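Local coordinates for protein mercuric reductase (Metallosphaera sedula, PDB 4YWO) that probably reduces mercuric ion to elemental mercury at the expense of NADPH, working as an FAD-containing homodimeric flavoenzyme, at residues 142-147 against 271-276. Numbering follows the deposited sequence.
Sequences IATGSS and VDLGLE. With FAD (flavin-adenine dinucleotide), chain B.
Leu273 sends CD1 to the junction of Ile142 and Thr144, and most of the contact between 142-147 and 271-276 is gathered at this one methyl. The association is almost wholly apolar: no hydrogen bond joins the two segments, and only 150 Å² is buried. The Leu273 CD1 methyl lies 3.7 Å from Ile142 CG2, the two side chains passing one another in opposite directions. In Ile142 a chi1 of -55° puts CG1 beside the backbone N and leaves CG2 anti to it, while the other branch, extended through CG1, brings CD1 within 4.0 Å of Leu275 CD2, a looser encounter.

The polar member is Thr144, which meets Leu273 tip to tip, Thr144 OG1 lying 3.7 Å from Leu273 CD1. CD1 is a methyl, and this is a van der Waals contact; the hydroxyl has its hydrogen bond with the carbonyl oxygen of Asn270, the residue just before 271-276. With OG1 lodged between backbone N and carbonyl carbon (chi1 44°), the methyl is turned to the cofactor: Thr144 CG2 sits 3.4 Å from FAD C5A, over the face of the adenine near its ring fusion. Leu273 also borders the adenine, on the side of its exocyclic amine, although the modelled approach there is doubtful.

Backbone atoms continue the pocket along the cofactor. Thr144 O lies 3.0 Å from FAD C5B. Gly145 CA comes to 3.1 Å from FAD O3P; a CB here would run into FAD O2A, and the lack of one lets the backbone lie against the pyrophosphate. Residues 143-145 are the Ala-Thr-Gly (ATG) motif known from this flavoprotein family, following strand 139-142 of the parallel FAD-domain sheet.

The division of labour in Thr144 is thus chemical: its hydroxyl ties this loop to the chain leading into 271-276, whereas its methyl packs on the adenine face, and Leu273 probably lines the amine side.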
ATOM      1  N   ILE A 142     -13.368   5.224 -30.743  1.00 14.22           N
ATOM      2  CA  ILE A 142     -14.223   4.087 -30.444  1.00 14.82           C
ATOM      3  C   ILE A 142     -13.859   3.547 -29.059  1.00 14.71           C
ATOM      4  O   ILE A 142     -12.728   3.104 -28.892  1.00 14.71           O
ATOM      5  CB  ILE A 142     -14.121   2.971 -31.497  1.00 15.68           C
ATOM      6  CG1 ILE A 142     -14.417   3.587 -32.914  1.00 16.03           C
ATOM      7  CG2 ILE A 142     -15.042   1.807 -31.184  1.00 16.17           C
ATOM      8  CD1 ILE A 142     -14.195   2.616 -33.998  1.00 17.74           C
ATOM      9  N   ALA A 143     -14.862   3.478 -28.179  1.00 13.72           N
ATOM     10  CA  ALA A 143     -14.613   3.045 -26.764  1.00 14.38           C
ATOM     11  C   ALA A 143     -15.813   2.257 -26.263  1.00 12.72           C
ATOM     12  O   ALA A 143     -16.479   2.576 -25.285  1.00 14.05           O
ATOM     13  CB  ALA A 143     -14.450   4.308 -25.978  1.00 16.32           C
ATOM     14  N   THR A 144     -16.146   1.156 -26.985  1.00 13.72           N
ATOM     15  CA  THR A 144     -17.409   0.455 -26.798  1.00 13.92           C
ATOM     16  C   THR A 144     -17.300  -0.721 -25.890  1.00 15.01           C
ATOM     17  O   THR A 144     -18.273  -1.366 -25.617  1.00 16.03           O
ATOM     18  CB  THR A 144     -17.952  -0.048 -28.184  1.00 14.52           C
ATOM     19  OG1 THR A 144     -16.840  -0.635 -28.931  1.00 16.04           O
ATOM     20  CG2 THR A 144     -18.493   1.152 -28.914  1.00 15.32           C
ATOM     21  N   GLY A 145     -16.122  -0.930 -25.266  1.00 14.00           N
ATOM     22  CA  GLY A 145     -16.047  -1.956 -24.266  1.00 13.53           C
ATOM     23  C   GLY A 145     -16.080  -3.368 -24.723  1.00 12.92           C
ATOM     24  O   GLY A 145     -15.728  -3.695 -25.832  1.00 14.76           O
ATOM     25  N   SER A 146     -16.479  -4.260 -23.777  1.00 16.05           N
ATOM     26  CA  SER A 146     -16.500  -5.696 -23.992  1.00 15.98           C
ATOM     27  C   SER A 146     -17.802  -6.268 -23.347  1.00 17.57           C
ATOM     28  O   SER A 146     -18.491  -5.541 -22.633  1.00 18.77           O
ATOM     29  CB  SER A 146     -15.271  -6.403 -23.426  1.00 19.08           C
ATOM     30  OG  SER A 146     -15.169  -6.116 -22.021  1.00 19.87           O
ATOM     31  N   SER A 147     -18.101  -7.490 -23.639  1.00 16.88           N
ATOM     32  CA  SER A 147     -19.192  -8.251 -23.065  1.00 18.19           C
ATOM     33  C   SER A 147     -18.731  -9.598 -22.628  1.00 19.30           C
ATOM     34  O   SER A 147     -17.720 -10.124 -23.074  1.00 20.22           O
ATOM     35  CB  SER A 147     -20.258  -8.493 -24.183  1.00 21.47           C
ATOM     36  OG  SER A 147     -20.944  -7.287 -24.540  1.00 24.79           O
ATOM     37  N   VAL A 271     -17.470  -5.209 -30.983  1.00 17.07           N
ATOM     38  CA  VAL A 271     -16.985  -4.751 -32.267  1.00 16.90           C
ATOM     39  C   VAL A 271     -18.059  -4.925 -33.374  1.00 19.14           C
ATOM     40  O   VAL A 271     -17.722  -4.783 -34.527  1.00 20.28           O
ATOM     41  CB  VAL A 271     -15.649  -5.409 -32.689  1.00 18.45           C
ATOM     42  CG1 VAL A 271     -14.534  -5.045 -31.738  1.00 18.81           C
ATOM     43  CG2 VAL A 271     -15.750  -6.929 -32.784  1.00 21.30           C
ATOM     44  N   ASP A 272     -19.268  -5.123 -32.988  1.00 18.96           N
ATOM     45  CA  ASP A 272     -20.402  -5.216 -33.956  1.00 23.59           C
ATOM     46  C   ASP A 272     -20.910  -3.795 -34.265  1.00 17.48           C
ATOM     47  O   ASP A 272     -21.954  -3.351 -33.768  1.00 20.32           O
ATOM     48  CB  ASP A 272     -21.477  -6.134 -33.378  1.00 23.96           C
ATOM     49  CG  ASP A 272     -22.657  -6.335 -34.375  1.00 25.88           C
ATOM     50  OD1 ASP A 272     -22.498  -5.965 -35.563  1.00 27.27           O
ATOM     51  OD2 ASP A 272     -23.742  -6.751 -33.953  1.00 28.27           O
ATOM     52  N   LEU A 273     -20.114  -3.076 -35.039  1.00 17.08           N
ATOM     53  CA  LEU A 273     -20.215  -1.636 -35.204  1.00 17.63           C
ATOM     54  C   LEU A 273     -20.186  -1.185 -36.640  1.00 17.95           C
ATOM     55  O   LEU A 273     -19.980   0.005 -36.933  1.00 19.92           O
ATOM     56  CB  LEU A 273     -18.969  -0.913 -34.520  1.00 20.68           C
ATOM     57  CG  LEU A 273     -18.740  -1.215 -33.050  1.00 20.76           C
ATOM     58  CD1 LEU A 273     -17.471  -0.582 -32.541  1.00 21.24           C
ATOM     59  CD2 LEU A 273     -19.938  -0.725 -32.221  1.00 22.16           C
ATOM     60  N   GLY A 274     -20.333  -2.140 -37.585  1.00 19.96           N
ATOM     61  CA  GLY A 274     -20.140  -1.729 -38.972  1.00 18.55           C
ATOM     62  C   GLY A 274     -18.756  -1.284 -39.379  1.00 19.06           C
ATOM     63  O   GLY A 274     -18.583  -0.435 -40.216  1.00 20.33           O
ATOM     64  N   LEU A 275     -17.734  -1.839 -38.726  1.00 18.44           N
ATOM     65  CA  LEU A 275     -16.377  -1.398 -38.900  1.00 19.37           C
ATOM     66  C   LEU A 275     -15.872  -1.441 -40.336  1.00 20.06           C
ATOM     67  O   LEU A 275     -15.108  -0.567 -40.724  1.00 21.93           O
ATOM     68  CB  LEU A 275     -15.431  -2.197 -37.965  1.00 19.77           C
ATOM     69  CG  LEU A 275     -15.696  -2.004 -36.496  1.00 21.39           C
ATOM     70  CD1 LEU A 275     -14.783  -2.912 -35.686  1.00 23.16           C
ATOM     71  CD2 LEU A 275     -15.521  -0.588 -36.048  1.00 21.58           C
ATOM     72  N   GLU A 276     -16.336  -2.436 -41.087  1.00 22.35           N
ATOM     73  CA  GLU A 276     -15.959  -2.576 -42.474  1.00 24.63           C
ATOM     74  C   GLU A 276     -16.415  -1.338 -43.303  1.00 23.87           C
ATOM     75  O   GLU A 276     -15.806  -1.003 -44.295  1.00 28.70           O
ATOM     76  CB  GLU A 276     -16.499  -3.920 -43.032  1.00 26.54           C
ATOM     77  CG  GLU A 276     -18.027  -3.951 -43.153  1.00 27.86           C
ATOM     78  CD  GLU A 276     -18.797  -4.319 -41.888  1.00 30.82           C
ATOM     79  OE1 GLU A 276     -18.228  -4.421 -40.752  1.00 27.43           O
ATOM     80  OE2 GLU A 276     -20.043  -4.556 -41.980  1.00 34.13           O
TER
HETATM   81  PA  FAD B 501     -17.130   0.054 -21.279  1.00 17.78           P
HETATM   82  O1A FAD B 501     -17.139   0.825 -19.981  1.00 19.64           O
HETATM   83  O2A FAD B 501     -17.964  -1.198 -21.416  1.00 18.26           O
HETATM   84  O5B FAD B 501     -17.537   1.062 -22.466  1.00 17.74           O
HETATM   85  C5B FAD B 501     -18.555   0.709 -23.400  1.00 17.11           C
HETATM   86  C4B FAD B 501     -19.760   1.621 -23.206  1.00 17.73           C
HETATM   87  O4B FAD B 501     -20.117   2.220 -24.454  1.00 19.23           O
HETATM   88  C3B FAD B 501     -20.964   0.844 -22.700  1.00 20.09           C
HETATM   89  O3B FAD B 501     -21.387   1.363 -21.436  1.00 25.99           O
HETATM   90  C2B FAD B 501     -22.057   1.035 -23.732  1.00 19.08           C
HETATM   91  O2B FAD B 501     -23.188   1.678 -23.136  1.00 23.94           O
HETATM   92  C1B FAD B 501     -21.467   1.921 -24.819  1.00 18.32           C
HETATM   93  N9A FAD B 501     -21.489   1.202 -26.117  1.00 17.10           N
HETATM   94  C8A FAD B 501     -21.001  -0.031 -26.342  1.00 16.71           C
HETATM   95  N7A FAD B 501     -21.177  -0.400 -27.637  1.00 19.54           N
HETATM   96  C5A FAD B 501     -21.794   0.618 -28.265  1.00 17.10           C
HETATM   97  C6A FAD B 501     -22.274   0.889 -29.641  1.00 17.35           C
HETATM   98  N6A FAD B 501     -22.126  -0.027 -30.628  1.00 20.32           N
HETATM   99  N1A FAD B 501     -22.865   2.082 -29.877  1.00 18.49           N
HETATM  100  C2A FAD B 501     -23.018   3.000 -28.905  1.00 19.44           C
HETATM  101  N3A FAD B 501     -22.606   2.821 -27.637  1.00 19.50           N
HETATM  102  C4A FAD B 501     -21.997   1.672 -27.260  1.00 17.83           C
HETATM  103  N1  FAD B 501     -10.805  -3.338 -13.915  1.00 16.17           N
HETATM  104  C2  FAD B 501      -9.960  -2.849 -12.972  1.00 19.73           C
HETATM  105  O2  FAD B 501      -9.026  -2.100 -13.332  1.00 18.81           O
HETATM  106  N3  FAD B 501     -10.086  -3.138 -11.664  1.00 18.22           N
HETATM  107  C4  FAD B 501     -11.058  -3.931 -11.198  1.00 22.99           C
HETATM  108  O4  FAD B 501     -11.149  -4.180  -9.975  1.00 24.59           O
HETATM  109  C4X FAD B 501     -12.025  -4.507 -12.164  1.00 19.87           C
HETATM  110  N5  FAD B 501     -13.034  -5.317 -11.773  1.00 19.22           N
HETATM  111  C5X FAD B 501     -13.900  -5.827 -12.680  1.00 17.24           C
HETATM  112  C6  FAD B 501     -14.931  -6.658 -12.255  1.00 16.55           C
HETATM  113  C7  FAD B 501     -15.825  -7.186 -13.179  1.00 17.65           C
HETATM  114  C7M FAD B 501     -16.941  -8.086 -12.717  1.00 18.69           C
HETATM  115  C8  FAD B 501     -15.681  -6.864 -14.624  1.00 18.79           C
HETATM  116  C8M FAD B 501     -16.652  -7.438 -15.622  1.00 18.68           C
HETATM  117  C9  FAD B 501     -14.653  -6.035 -15.053  1.00 16.81           C
HETATM  118  C9A FAD B 501     -13.759  -5.506 -14.129  1.00 17.00           C
HETATM  119  N10 FAD B 501     -12.713  -4.664 -14.555  1.00 16.62           N
HETATM  120  C10 FAD B 501     -11.830  -4.150 -13.586  1.00 17.59           C
HETATM  121  C1' FAD B 501     -12.547  -4.330 -15.972  1.00 16.27           C
HETATM  122  C2' FAD B 501     -13.073  -2.922 -16.227  1.00 18.32           C
HETATM  123  O2' FAD B 501     -14.402  -2.807 -15.707  1.00 21.07           O
HETATM  124  C3' FAD B 501     -13.081  -2.604 -17.717  1.00 20.35           C
HETATM  125  O3' FAD B 501     -11.788  -2.874 -18.270  1.00 21.49           O
HETATM  126  C4' FAD B 501     -13.444  -1.145 -17.962  1.00 20.13           C
HETATM  127  O4' FAD B 501     -14.806  -0.921 -17.584  1.00 23.83           O
HETATM  128  C5' FAD B 501     -13.256  -0.773 -19.428  1.00 18.28           C
HETATM  129  O5' FAD B 501     -14.084   0.344 -19.746  1.00 17.38           O
HETATM  130  P   FAD B 501     -14.412   0.707 -21.279  1.00 15.20           P
HETATM  131  O1P FAD B 501     -14.966   2.112 -21.323  1.00 14.88           O
HETATM  132  O2P FAD B 501     -13.212   0.344 -22.119  1.00 14.52           O
HETATM  133  O3P FAD B 501     -15.604  -0.314 -21.635  1.00 15.00           O